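Local coordinates for protein Rik1-associated factor 1 (Schizosaccharomyces pombe, PDB 4O9D) that serves as a WD-repeat component of the Clr4 methyltransferase complex, which establishes heterochromatin by methylating histone H3, at residues A[44-49]-A[95-100]; A[60-65]-A[75-80]; A[101-106]-A[113-118]; A[142-147]-A[154-159]. All coordinates share one frame; numbering follows the deposited sequence.

Contact 1: A[44-49]-A[95-100]; sequences KFALGS and LCFSKG. With EDO (1,2-ethanediol), chain C.
K44 passes F97 with its aliphatic part, CB lying 4.5 Å from F97 CZ, and carries its NZ on to two partners: a salt bridge to D66 and a weak hydrogen bond of 3.1 Å from K44 NZ to O1 of a bound 1,2-ethanediol. The contact is a worked case of blade packing in the beta-propeller, the fold of this WD-repeat part of the protein. Strand 44-49 of one blade and the 95-97 end of strand 87-97 in the next run antiparallel, at 171°, and their axes approach to 8.2 Å. That is too far for backbone pairing, and side chains bridge the interval. F97 does most of it. Its CG is anti to the carbonyl carbon (chi1 -79°), and the ring meets the F45-A46 peptide with its edge, near its own plane: F97 CZ is 3.6 Å from F45 C, and F97 CE2 is 3.7 Å from A46 N. The methyl of A46 also meets the ring, with A46 CB 3.8 Å from F97 CZ. An alanine in place of F97 would probably open a gap between the blades, leaving the F45-A46 peptide and the A46 methyl without the ring. Farther along, L95 reaches across to G48, where the backbone itself is the surface: L95 CD2 lies 4.0 Å from G48 N, and a CB on that glycine would stand a tight 3.3 Å from L95 CD2.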
loop_
_atom_site.group_PDB
_atom_site.type_symbol
_atom_site.label_atom_id
_atom_site.label_comp_id
_atom_site.label_asym_id
_atom_site.label_seq_id
_atom_site.Cartn_x
_atom_site.Cartn_y
_atom_site.Cartn_z
ATOM N N LYS A 44 -9.598 14.192 5.950
ATOM C CA LYS A 44 -10.170 12.969 6.498
ATOM C C LYS A 44 -9.196 11.845 6.240
ATOM O O LYS A 44 -8.361 11.961 5.341
ATOM C CB LYS A 44 -11.512 12.668 5.824
ATOM C CG LYS A 44 -12.570 13.735 6.059
ATOM C CD LYS A 44 -13.915 13.312 5.499
ATOM C CE LYS A 44 -15.044 14.199 6.011
ATOM N NZ LYS A 44 -15.653 13.629 7.250
ATOM N N PHE A 45 -9.294 10.775 7.028
ATOM C CA PHE A 45 -8.422 9.623 6.862
ATOM C C PHE A 45 -9.263 8.369 7.076
ATOM O O PHE A 45 -10.379 8.445 7.582
ATOM C CB PHE A 45 -7.275 9.675 7.881
ATOM C CG PHE A 45 -7.736 9.511 9.293
ATOM C CD1 PHE A 45 -7.852 8.251 9.853
ATOM C CD2 PHE A 45 -8.089 10.629 10.060
ATOM C CE1 PHE A 45 -8.290 8.093 11.181
ATOM C CE2 PHE A 45 -8.528 10.489 11.380
ATOM C CZ PHE A 45 -8.635 9.224 11.942
ATOM N N ALA A 46 -8.728 7.220 6.702
ATOM C CA ALA A 46 -9.405 5.961 6.939
ATOM C C ALA A 46 -8.409 4.870 7.303
ATOM O O ALA A 46 -7.278 4.863 6.816
ATOM C CB ALA A 46 -10.265 5.537 5.698
ATOM N N LEU A 47 -8.848 3.946 8.155
ATOM C CA LEU A 47 -8.002 2.879 8.680
ATOM C C LEU A 47 -8.636 1.537 8.383
ATOM O O LEU A 47 -9.788 1.319 8.732
ATOM C CB LEU A 47 -7.875 2.998 10.206
ATOM C CG LEU A 47 -7.445 4.337 10.803
ATOM C CD1 LEU A 47 -7.548 4.285 12.350
ATOM C CD2 LEU A 47 -6.026 4.707 10.379
ATOM N N GLY A 48 -7.875 0.629 7.769
ATOM C CA GLY A 48 -8.323 -0.731 7.583
ATOM C C GLY A 48 -7.450 -1.723 8.312
ATOM O O GLY A 48 -6.227 -1.636 8.242
ATOM N N SER A 49 -8.067 -2.683 8.989
ATOM C CA SER A 49 -7.310 -3.685 9.726
ATOM C C SER A 49 -7.707 -5.106 9.370
ATOM O O SER A 49 -8.668 -5.343 8.609
ATOM C CB SER A 49 -7.414 -3.460 11.246
ATOM O OG SER A 49 -8.751 -3.402 11.685
ATOM N N LEU A 95 -7.508 0.442 0.393
ATOM C CA LEU A 95 -8.525 1.470 0.336
ATOM C C LEU A 95 -7.904 2.745 -0.174
ATOM O O LEU A 95 -6.691 2.936 -0.075
ATOM C CB LEU A 95 -9.199 1.684 1.695
ATOM C CG LEU A 95 -8.383 1.479 2.967
ATOM C CD1 LEU A 95 -7.338 2.551 3.118
ATOM C CD2 LEU A 95 -9.327 1.460 4.172
ATOM N N CYS A 96 -8.730 3.594 -0.768
ATOM C CA CYS A 96 -8.240 4.866 -1.262
ATOM C C CYS A 96 -9.426 5.796 -1.409
ATOM O O CYS A 96 -10.527 5.361 -1.738
ATOM C CB CYS A 96 -7.515 4.692 -2.597
ATOM S SG CYS A 96 -8.439 3.753 -3.812
ATOM N N PHE A 97 -9.195 7.067 -1.141
ATOM C CA PHE A 97 -10.240 8.074 -1.264
ATOM C C PHE A 97 -10.377 8.525 -2.707
ATOM O O PHE A 97 -9.391 8.588 -3.446
ATOM C CB PHE A 97 -9.898 9.282 -0.397
ATOM C CG PHE A 97 -10.194 9.080 1.066
ATOM C CD1 PHE A 97 -11.469 9.322 1.563
ATOM C CD2 PHE A 97 -9.210 8.657 1.944
ATOM C CE1 PHE A 97 -11.751 9.156 2.905
ATOM C CE2 PHE A 97 -9.496 8.480 3.302
ATOM C CZ PHE A 97 -10.770 8.735 3.774
ATOM N N SER A 98 -11.607 8.847 -3.096
ATOM C CA SER A 98 -11.894 9.324 -4.439
ATOM C C SER A 98 -11.239 10.660 -4.723
ATOM O O SER A 98 -11.068 11.486 -3.821
ATOM C CB SER A 98 -13.412 9.460 -4.615
ATOM O OG SER A 98 -13.694 10.220 -5.757
ATOM N N LYS A 99 -10.888 10.900 -5.985
ATOM C CA LYS A 99 -10.244 12.167 -6.361
ATOM C C LYS A 99 -11.194 13.367 -6.165
ATOM O O LYS A 99 -10.746 14.502 -5.988
ATOM C CB LYS A 99 -9.744 12.108 -7.807
ATOM C CG LYS A 99 -8.698 11.014 -8.051
ATOM C CD LYS A 99 -7.590 11.063 -6.996
ATOM C CE LYS A 99 -6.379 10.209 -7.399
ATOM N NZ LYS A 99 -5.188 10.482 -6.522
ATOM N N GLY A 100 -12.500 13.111 -6.200
ATOM C CA GLY A 100 -13.495 14.149 -5.952
ATOM C C GLY A 100 -13.777 14.380 -4.466
ATOM O O GLY A 100 -14.621 15.201 -4.104
HETATM C C1 EDO C . -16.038 10.329 10.195
HETATM O O1 EDO C . -16.378 11.222 9.125
HETATM C C2 EDO C . -15.727 11.120 11.466
HETATM O O2 EDO C . -16.753 12.080 11.758
#

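Contact 2: A[60-65]-A[75-80]; sequences GNLWIG and LESHYK
L62 and L75 cross obliquely, branch against branch, and L62 CD2 lies 3.6 Å from L75 CD1. I64 reaches the same methyl, also at an oblique angle, its CD1 again 3.6 Å from L75 CD1. Chi1 (-179°) puts L62 CG anti to the backbone N, near L75 CD1. L62 CB, for its part, sits 3.3 Å from S77 OG. The leucines are tied through the backbone too, L75 N donating to L62 O at 2.8 Å, nearly along the C=O axis. A second polar link lies just before strand 62-66. S77 OG donates to N61 OD1 over a short 2.5 Å, approaching 29° out of the carboxamide plane. The other branch of that carboxamide, ND2, binds S49 O and S90 O, so N61 is held at both ends, right after a cis peptide bond. H78 ND1 binds D110. Segment 75-78 is the link from one blade of the propeller to the next: strand 71-74 pairs with 62-66, and strand 79-81 begins the next blade's sheet, beside strand 87-97. L62 and L75 both touch W116 on strand 113-117 there, and I64 touches L104 on strand 103-108.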
loop_
_atom_site.group_PDB
_atom_site.type_symbol
_atom_site.label_atom_id
_atom_site.label_comp_id
_atom_site.label_asym_id
_atom_site.label_seq_id
_atom_site.Cartn_x
_atom_site.Cartn_y
_atom_site.Cartn_z
ATOM N N GLY A 60 -14.447 -2.202 14.506
ATOM C CA GLY A 60 -13.425 -2.706 13.593
ATOM C C GLY A 60 -14.167 -3.408 12.480
ATOM O O GLY A 60 -15.303 -3.847 12.710
ATOM N N ASN A 61 -13.578 -3.561 11.295
ATOM C CA ASN A 61 -12.164 -3.319 11.024
ATOM C C ASN A 61 -11.953 -2.167 10.020
ATOM O O ASN A 61 -10.935 -2.120 9.319
ATOM C CB ASN A 61 -11.579 -4.609 10.439
ATOM C CG ASN A 61 -12.387 -5.116 9.237
ATOM O OD1 ASN A 61 -13.534 -4.718 9.044
ATOM N ND2 ASN A 61 -11.787 -5.989 8.428
ATOM N N LEU A 62 -12.906 -1.237 9.959
ATOM C CA LEU A 62 -12.905 -0.197 8.913
ATOM C C LEU A 62 -13.394 1.161 9.443
ATOM O O LEU A 62 -14.580 1.338 9.742
ATOM C CB LEU A 62 -13.755 -0.652 7.702
ATOM C CG LEU A 62 -13.805 0.359 6.548
ATOM C CD1 LEU A 62 -12.407 0.596 5.953
ATOM C CD2 LEU A 62 -14.814 -0.062 5.462
ATOM N N TRP A 63 -12.477 2.125 9.563
ATOM C CA TRP A 63 -12.815 3.396 10.208
ATOM C C TRP A 63 -12.551 4.606 9.314
ATOM O O TRP A 63 -11.669 4.592 8.443
ATOM C CB TRP A 63 -12.055 3.541 11.525
ATOM C CG TRP A 63 -12.320 2.425 12.506
ATOM C CD1 TRP A 63 -11.859 1.141 12.434
ATOM C CD2 TRP A 63 -13.105 2.502 13.713
ATOM N NE1 TRP A 63 -12.314 0.416 13.510
ATOM C CE2 TRP A 63 -13.075 1.229 14.311
ATOM C CE3 TRP A 63 -13.837 3.524 14.334
ATOM C CZ2 TRP A 63 -13.747 0.948 15.505
ATOM C CZ3 TRP A 63 -14.501 3.246 15.517
ATOM C CH2 TRP A 63 -14.445 1.971 16.094
ATOM N N ILE A 64 -13.337 5.655 9.527
ATOM C CA ILE A 64 -13.140 6.905 8.817
ATOM C C ILE A 64 -13.122 7.973 9.872
ATOM O O ILE A 64 -14.034 8.024 10.717
ATOM C CB ILE A 64 -14.275 7.226 7.812
ATOM C CG1 ILE A 64 -14.358 6.168 6.712
ATOM C CG2 ILE A 64 -14.045 8.605 7.171
ATOM C CD1 ILE A 64 -15.266 6.581 5.552
ATOM N N GLY A 65 -12.085 8.808 9.830
ATOM C CA GLY A 65 -11.894 9.870 10.804
ATOM C C GLY A 65 -11.838 11.232 10.129
ATOM O O GLY A 65 -11.634 11.326 8.915
ATOM N N LEU A 75 -17.281 1.593 10.220
ATOM C CA LEU A 75 -18.178 1.345 9.069
ATOM C C LEU A 75 -18.694 -0.088 9.027
ATOM O O LEU A 75 -18.121 -0.982 9.634
ATOM C CB LEU A 75 -17.503 1.658 7.716
ATOM C CG LEU A 75 -16.980 3.067 7.410
ATOM C CD1 LEU A 75 -16.432 3.149 5.951
ATOM C CD2 LEU A 75 -18.049 4.102 7.646
ATOM N N GLU A 76 -19.779 -0.308 8.282
ATOM C CA GLU A 76 -20.349 -1.639 8.156
ATOM C C GLU A 76 -19.303 -2.656 7.657
ATOM O O GLU A 76 -19.346 -3.838 8.023
ATOM C CB GLU A 76 -21.570 -1.599 7.224
ATOM C CG GLU A 76 -21.915 -2.935 6.623
ATOM C CD GLU A 76 -23.323 -2.988 6.044
ATOM O OE1 GLU A 76 -23.716 -2.076 5.272
ATOM O OE2 GLU A 76 -24.040 -3.957 6.370
ATOM N N SER A 77 -18.371 -2.180 6.827
ATOM C CA SER A 77 -17.171 -2.940 6.429
ATOM C C SER A 77 -17.455 -4.182 5.563
ATOM O O SER A 77 -18.461 -4.226 4.874
ATOM C CB SER A 77 -16.340 -3.318 7.656
ATOM O OG SER A 77 -15.020 -3.708 7.268
ATOM N N HIS A 78 -16.541 -5.156 5.587
ATOM C CA HIS A 78 -16.657 -6.408 4.822
ATOM C C HIS A 78 -16.649 -7.588 5.793
ATOM O O HIS A 78 -15.893 -7.575 6.758
ATOM C CB HIS A 78 -15.458 -6.574 3.871
ATOM C CG HIS A 78 -15.252 -5.429 2.924
ATOM N ND1 HIS A 78 -15.384 -5.559 1.557
ATOM C CD2 HIS A 78 -14.924 -4.134 3.144
ATOM C CE1 HIS A 78 -15.135 -4.399 0.975
ATOM N NE2 HIS A 78 -14.872 -3.511 1.917
ATOM N N TYR A 79 -17.435 -8.629 5.524
ATOM C CA TYR A 79 -17.587 -9.715 6.493
ATOM C C TYR A 79 -18.181 -10.977 5.860
ATOM O O TYR A 79 -18.741 -10.929 4.766
ATOM C CB TYR A 79 -18.498 -9.255 7.634
ATOM C CG TYR A 79 -19.830 -8.747 7.128
ATOM C CD1 TYR A 79 -20.901 -9.608 6.940
ATOM C CD2 TYR A 79 -20.004 -7.412 6.797
ATOM C CE1 TYR A 79 -22.115 -9.145 6.448
ATOM C CE2 TYR A 79 -21.211 -6.943 6.311
ATOM C CZ TYR A 79 -22.262 -7.813 6.136
ATOM O OH TYR A 79 -23.464 -7.345 5.652
ATOM N N LYS A 80 -18.051 -12.105 6.555
ATOM C CA LYS A 80 -18.723 -13.345 6.144
ATOM C C LYS A 80 -19.334 -13.974 7.395
ATOM O O LYS A 80 -18.925 -13.659 8.518
ATOM C CB LYS A 80 -17.742 -14.340 5.501
ATOM C CG LYS A 80 -16.932 -13.816 4.306
ATOM C CD LYS A 80 -15.730 -14.736 3.971
ATOM C CE LYS A 80 -15.036 -14.305 2.674
ATOM N NZ LYS A 80 -13.870 -15.158 2.246
#

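Contact 3: A[101-106]-A[113-118]; sequences NLFLYT and VKVWDM. With EDO (1,2-ethanediol), chain C.
W116 and T106 meet at about a right angle, and the indole N-H makes the side-chain hydrogen bond of this hairpin: W116 NE1 to T106 OG1, 3.0 Å, with the hydroxyl in the ring plane and a nearly straight N-H...O angle of 168°. Among backbone bonds, L104 and W116 form a hydrogen-bonded antiparallel pair, both bonds 2.9 Å, L104 N to W116 O and W116 N to L104 O. T106 and K114 form a second. Water 1 extends the ladder, donating to L102 O and accepting from M118 N. These strands belong to one blade of the WD-repeat propeller, and T106 OG1 is also bonded to H78 NE2, as in the Trp-Ser/Thr-His-Asp network of WD40 repeats. A phenylalanine in place of W116 would lack NE1 and would probably leave T106 OG1 without its indole partner, weakening that network. Apolar contacts come next. On the face of Y105 and V115 the side chains lie side by side, with V115 CG2 at the edge of the phenol ring, 3.8 Å from Y105 CD1. Beyond the strand, M118, bent at chi2 and chi3, brings its CE 4.0 Å from L104 CB. The same methyl approaches a carbonyl oxygen, M118 CE lying 3.3 Å from L102 O.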
loop_
_atom_site.group_PDB
_atom_site.type_symbol
_atom_site.label_atom_id
_atom_site.label_comp_id
_atom_site.label_asym_id
_atom_site.label_seq_id
_atom_site.Cartn_x
_atom_site.Cartn_y
_atom_site.Cartn_z
ATOM N N ASN A 101 -13.079 13.644 -3.605
ATOM C CA ASN A 101 -13.178 13.829 -2.152
ATOM C C ASN A 101 -14.516 13.438 -1.525
ATOM O O ASN A 101 -14.728 13.689 -0.337
ATOM C CB ASN A 101 -12.891 15.293 -1.767
ATOM C CG ASN A 101 -11.421 15.678 -1.909
ATOM O OD1 ASN A 101 -10.606 15.440 -1.005
ATOM N ND2 ASN A 101 -11.084 16.319 -3.023
ATOM N N LEU A 102 -15.429 12.837 -2.282
ATOM C CA LEU A 102 -16.724 12.476 -1.694
ATOM C C LEU A 102 -16.774 11.051 -1.160
ATOM O O LEU A 102 -17.530 10.752 -0.224
ATOM C CB LEU A 102 -17.847 12.677 -2.714
ATOM C CG LEU A 102 -18.244 14.133 -2.939
ATOM C CD1 LEU A 102 -19.424 14.212 -3.904
ATOM C CD2 LEU A 102 -18.577 14.804 -1.605
ATOM N N PHE A 103 -15.975 10.161 -1.745
ATOM C CA PHE A 103 -16.167 8.736 -1.498
ATOM C C PHE A 103 -14.892 8.032 -1.073
ATOM O O PHE A 103 -13.792 8.502 -1.362
ATOM C CB PHE A 103 -16.730 8.067 -2.766
ATOM C CG PHE A 103 -18.060 8.652 -3.212
ATOM C CD1 PHE A 103 -19.232 8.341 -2.529
ATOM C CD2 PHE A 103 -18.127 9.526 -4.292
ATOM C CE1 PHE A 103 -20.459 8.892 -2.923
ATOM C CE2 PHE A 103 -19.348 10.081 -4.688
ATOM C CZ PHE A 103 -20.509 9.760 -4.007
ATOM N N LEU A 104 -15.071 6.912 -0.376
ATOM C CA LEU A 104 -13.976 6.019 -0.016
ATOM C C LEU A 104 -14.184 4.658 -0.700
ATOM O O LEU A 104 -15.258 4.075 -0.600
ATOM C CB LEU A 104 -13.927 5.829 1.500
ATOM C CG LEU A 104 -12.890 4.832 2.037
ATOM C CD1 LEU A 104 -11.454 5.336 1.816
ATOM C CD2 LEU A 104 -13.127 4.497 3.539
ATOM N N TYR A 105 -13.148 4.155 -1.378
ATOM C CA TYR A 105 -13.192 2.833 -2.001
ATOM C C TYR A 105 -12.420 1.801 -1.154
ATOM O O TYR A 105 -11.260 2.043 -0.774
ATOM C CB TYR A 105 -12.571 2.915 -3.407
ATOM C CG TYR A 105 -13.148 3.989 -4.306
ATOM C CD1 TYR A 105 -14.504 3.998 -4.621
ATOM C CD2 TYR A 105 -12.340 4.968 -4.870
ATOM C CE1 TYR A 105 -15.039 4.966 -5.459
ATOM C CE2 TYR A 105 -12.860 5.947 -5.713
ATOM C CZ TYR A 105 -14.219 5.938 -6.015
ATOM O OH TYR A 105 -14.773 6.897 -6.864
ATOM N N THR A 106 -13.041 0.660 -0.848
ATOM C CA THR A 106 -12.347 -0.381 -0.073
ATOM C C THR A 106 -12.402 -1.759 -0.723
ATOM O O THR A 106 -13.348 -2.086 -1.481
ATOM C CB THR A 106 -12.895 -0.553 1.372
ATOM O OG1 THR A 106 -14.279 -0.912 1.320
ATOM C CG2 THR A 106 -12.712 0.710 2.210
ATOM N N VAL A 113 -15.556 -5.150 -3.763
ATOM C CA VAL A 113 -15.161 -3.764 -3.685
ATOM C C VAL A 113 -16.385 -2.935 -3.225
ATOM O O VAL A 113 -17.463 -3.056 -3.821
ATOM C CB VAL A 113 -14.672 -3.237 -5.054
ATOM C CG1 VAL A 113 -14.170 -1.827 -4.905
ATOM C CG2 VAL A 113 -13.555 -4.126 -5.618
ATOM N N LYS A 114 -16.228 -2.113 -2.189
ATOM C CA LYS A 114 -17.328 -1.248 -1.710
ATOM C C LYS A 114 -16.991 0.235 -1.819
ATOM O O LYS A 114 -15.812 0.641 -1.824
ATOM C CB LYS A 114 -17.745 -1.604 -0.274
ATOM C CG LYS A 114 -18.372 -3.011 -0.176
ATOM C CD LYS A 114 -18.654 -3.486 1.259
ATOM C CE LYS A 114 -19.331 -4.873 1.287
ATOM N NZ LYS A 114 -19.777 -5.271 2.660
ATOM N N VAL A 115 -18.047 1.036 -1.910
ATOM C CA VAL A 115 -17.932 2.479 -2.069
ATOM C C VAL A 115 -18.747 3.146 -0.947
ATOM O O VAL A 115 -19.957 2.905 -0.852
ATOM C CB VAL A 115 -18.515 2.922 -3.440
ATOM C CG1 VAL A 115 -18.418 4.428 -3.589
ATOM C CG2 VAL A 115 -17.803 2.211 -4.579
ATOM N N TRP A 116 -18.102 3.974 -0.120
ATOM C CA TRP A 116 -18.756 4.586 1.039
ATOM C C TRP A 116 -18.767 6.119 0.932
ATOM O O TRP A 116 -17.805 6.719 0.464
ATOM C CB TRP A 116 -18.030 4.208 2.346
ATOM C CG TRP A 116 -17.641 2.769 2.493
ATOM C CD1 TRP A 116 -16.486 2.182 2.039
ATOM C CD2 TRP A 116 -18.375 1.730 3.168
ATOM N NE1 TRP A 116 -16.467 0.843 2.374
ATOM C CE2 TRP A 116 -17.617 0.542 3.058
ATOM C CE3 TRP A 116 -19.609 1.685 3.835
ATOM C CZ2 TRP A 116 -18.054 -0.670 3.586
ATOM C CZ3 TRP A 116 -20.031 0.489 4.365
ATOM C CH2 TRP A 116 -19.266 -0.676 4.230
ATOM N N ASP A 117 -19.830 6.772 1.400
ATOM C CA ASP A 117 -19.807 8.229 1.435
ATOM C C ASP A 117 -19.198 8.679 2.770
ATOM O O ASP A 117 -18.902 7.853 3.642
ATOM C CB ASP A 117 -21.196 8.852 1.169
ATOM C CG ASP A 117 -22.204 8.596 2.294
ATOM O OD1 ASP A 117 -21.805 8.399 3.464
ATOM O OD2 ASP A 117 -23.423 8.608 1.999
ATOM N N MET A 118 -18.994 9.977 2.935
ATOM C CA MET A 118 -18.283 10.440 4.120
ATOM C C MET A 118 -19.088 10.303 5.422
ATOM O O MET A 118 -18.566 10.605 6.499
ATOM C CB MET A 118 -17.766 11.871 3.925
ATOM C CG MET A 118 -16.662 11.982 2.877
ATOM S SD MET A 118 -15.269 10.842 3.164
ATOM C CE MET A 118 -15.723 9.391 2.198
HETATM C C1 EDO C . -16.038 10.329 10.195
HETATM O O1 EDO C . -16.378 11.222 9.125
HETATM C C2 EDO C . -15.727 11.120 11.466
HETATM O O2 EDO C . -16.753 12.080 11.758
HETATM O O HOH W 1 -19.687 11.890 0.941
#

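Contact 4: A[142-147]-A[154-159]; sequences DLLAVA and YLLSTD
V146 and Y154 are joined by two short backbone hydrogen bonds, V146 N to Y154 O at 2.7 Å and Y154 N to V146 O at 2.8 Å. They form one hydrogen-bonded pair of an antiparallel beta-hairpin, the central two strands of a propeller blade. L144 and L156 make the next such pair, with L156 N to L144 O at 2.8 Å and both donors in the planes of the carbonyls they approach. Between the two pairs A145 and L155 face each other as a non-hydrogen-bonded pair. At the open end of the hairpin, where the strands part, water takes over from direct bonding: water 2 is hydrogen-bonded to D142 O, at 3.0 Å, and accepts from T158 N. D142 and T158 set their side chains at about a right angle to each other, and both have a partner in Y105 OH, the tyrosine of the preceding blade. Packing then splits between the two sides of the sheet. On the side of L144, V146, Y154 and L156, V146 CG2 lies 3.9 Å from L156 CD1, and L144 and V146 touch V113 of the preceding blade; there too the CB atoms of V146 and Y154 approach. The opposite side, with A145 and L155, faces strand 182-189 of the following blade, whose F188 touches both. Near the hairpin's open end, L143 leans on the partner strand's backbone, and L143 CD1 lies 3.5 Å from L156 O.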
loop_
_atom_site.group_PDB
_atom_site.type_symbol
_atom_site.label_atom_id
_atom_site.label_comp_id
_atom_site.label_asym_id
_atom_site.label_seq_id
_atom_site.Cartn_x
_atom_site.Cartn_y
_atom_site.Cartn_z
ATOM N N ASP A 142 -10.231 9.372 -11.485
ATOM C CA ASP A 142 -11.012 8.578 -10.533
ATOM C C ASP A 142 -11.469 7.194 -11.052
ATOM O O ASP A 142 -12.408 6.618 -10.502
ATOM C CB ASP A 142 -12.242 9.369 -10.018
ATOM C CG ASP A 142 -12.685 8.917 -8.605
ATOM O OD1 ASP A 142 -11.805 8.874 -7.711
ATOM O OD2 ASP A 142 -13.891 8.599 -8.379
ATOM N N LEU A 143 -10.817 6.665 -12.088
ATOM C CA LEU A 143 -11.044 5.282 -12.512
ATOM C C LEU A 143 -10.377 4.372 -11.493
ATOM O O LEU A 143 -9.218 4.599 -11.103
ATOM C CB LEU A 143 -10.455 5.033 -13.903
ATOM C CG LEU A 143 -10.811 3.735 -14.640
ATOM C CD1 LEU A 143 -12.348 3.600 -14.916
ATOM C CD2 LEU A 143 -10.004 3.656 -15.953
ATOM N N LEU A 144 -11.095 3.349 -11.049
ATOM C CA LEU A 144 -10.574 2.474 -9.996
ATOM C C LEU A 144 -10.069 1.124 -10.551
ATOM O O LEU A 144 -10.827 0.396 -11.198
ATOM C CB LEU A 144 -11.653 2.257 -8.942
ATOM C CG LEU A 144 -11.276 1.388 -7.740
ATOM C CD1 LEU A 144 -10.295 2.101 -6.879
ATOM C CD2 LEU A 144 -12.528 1.009 -6.936
ATOM N N ALA A 145 -8.790 0.807 -10.335
ATOM C CA ALA A 145 -8.271 -0.486 -10.772
ATOM C C ALA A 145 -8.251 -1.445 -9.603
ATOM O O ALA A 145 -7.939 -1.068 -8.462
ATOM C CB ALA A 145 -6.886 -0.349 -11.425
ATOM N N VAL A 146 -8.615 -2.687 -9.880
ATOM C CA VAL A 146 -8.778 -3.675 -8.853
ATOM C C VAL A 146 -7.918 -4.889 -9.185
ATOM O O VAL A 146 -8.002 -5.398 -10.298
ATOM C CB VAL A 146 -10.228 -4.094 -8.789
ATOM C CG1 VAL A 146 -10.452 -5.027 -7.633
ATOM C CG2 VAL A 146 -11.100 -2.835 -8.661
ATOM N N ALA A 147 -7.098 -5.356 -8.235
ATOM C CA ALA A 147 -6.336 -6.583 -8.451
ATOM C C ALA A 147 -6.903 -7.700 -7.582
ATOM O O ALA A 147 -6.970 -7.590 -6.359
ATOM C CB ALA A 147 -4.824 -6.366 -8.191
ATOM N N TYR A 154 -9.676 -5.620 -12.574
ATOM C CA TYR A 154 -10.904 -4.967 -13.030
ATOM C C TYR A 154 -10.688 -3.441 -13.045
ATOM O O TYR A 154 -9.889 -2.906 -12.250
ATOM C CB TYR A 154 -12.050 -5.331 -12.099
ATOM C CG TYR A 154 -12.268 -6.816 -11.913
ATOM C CD1 TYR A 154 -13.094 -7.533 -12.780
ATOM C CD2 TYR A 154 -11.676 -7.498 -10.863
ATOM C CE1 TYR A 154 -13.303 -8.901 -12.615
ATOM C CE2 TYR A 154 -11.882 -8.852 -10.680
ATOM C CZ TYR A 154 -12.710 -9.552 -11.573
ATOM O OH TYR A 154 -12.924 -10.896 -11.397
ATOM N N LEU A 155 -11.336 -2.763 -13.994
ATOM C CA LEU A 155 -11.403 -1.306 -14.006
ATOM C C LEU A 155 -12.867 -0.898 -13.755
ATOM O O LEU A 155 -13.771 -1.338 -14.482
ATOM C CB LEU A 155 -10.926 -0.732 -15.346
ATOM C CG LEU A 155 -9.449 -0.908 -15.761
ATOM C CD1 LEU A 155 -9.267 -0.330 -17.166
ATOM C CD2 LEU A 155 -8.484 -0.249 -14.740
ATOM N N LEU A 156 -13.093 -0.049 -12.759
ATOM C CA LEU A 156 -14.448 0.357 -12.385
ATOM C C LEU A 156 -14.624 1.865 -12.419
ATOM O O LEU A 156 -13.773 2.587 -11.923
ATOM C CB LEU A 156 -14.759 -0.117 -10.967
ATOM C CG LEU A 156 -14.632 -1.610 -10.700
ATOM C CD1 LEU A 156 -14.884 -1.933 -9.227
ATOM C CD2 LEU A 156 -15.587 -2.370 -11.598
ATOM N N SER A 157 -15.720 2.358 -12.992
ATOM C CA SER A 157 -16.015 3.783 -12.865
ATOM C C SER A 157 -17.215 3.999 -11.957
ATOM O O SER A 157 -18.039 3.094 -11.778
ATOM C CB SER A 157 -16.224 4.451 -14.225
ATOM O OG SER A 157 -17.501 4.181 -14.745
ATOM N N THR A 158 -17.290 5.179 -11.345
ATOM C CA THR A 158 -18.338 5.457 -10.359
ATOM C C THR A 158 -18.994 6.804 -10.619
ATOM O O THR A 158 -18.322 7.745 -11.026
ATOM C CB THR A 158 -17.778 5.464 -8.890
ATOM O OG1 THR A 158 -16.803 6.514 -8.733
ATOM C CG2 THR A 158 -17.143 4.128 -8.549
ATOM N N ASP A 159 -20.302 6.902 -10.375
ATOM C CA ASP A 159 -20.977 8.193 -10.474
ATOM C C ASP A 159 -20.326 9.239 -9.577
ATOM O O ASP A 159 -20.106 8.999 -8.396
ATOM C CB ASP A 159 -22.448 8.074 -10.098
ATOM C CG ASP A 159 -23.235 9.330 -10.462
ATOM O OD1 ASP A 159 -23.131 10.340 -9.726
ATOM O OD2 ASP A 159 -23.922 9.315 -11.512
HETATM O O HOH W 2 -15.065 6.905 -11.912
HETATM O O HOH W 3 -16.227 8.613 -10.160
#

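How the contacts relate
Followed from the N terminus, the chain enters contact 1 at 44-49, passes 60-65, and closes contact 2 at 75-80 after turning back through strand 71-74. That closure lies inside the longer loop completed when 95-100 returns to 44-49, so contact 2 is nested in contact 1. Contacts 3 and 4 then follow in series, each closing a hairpin loop of its own; none of the four cross. Contacts 1 and 2 join the blade of 44-49 and 62-66 to the next one, which holds the hairpin of contact 3. Y105, S98 and K99 carry the connection on to D142 at contact 4, in a third blade.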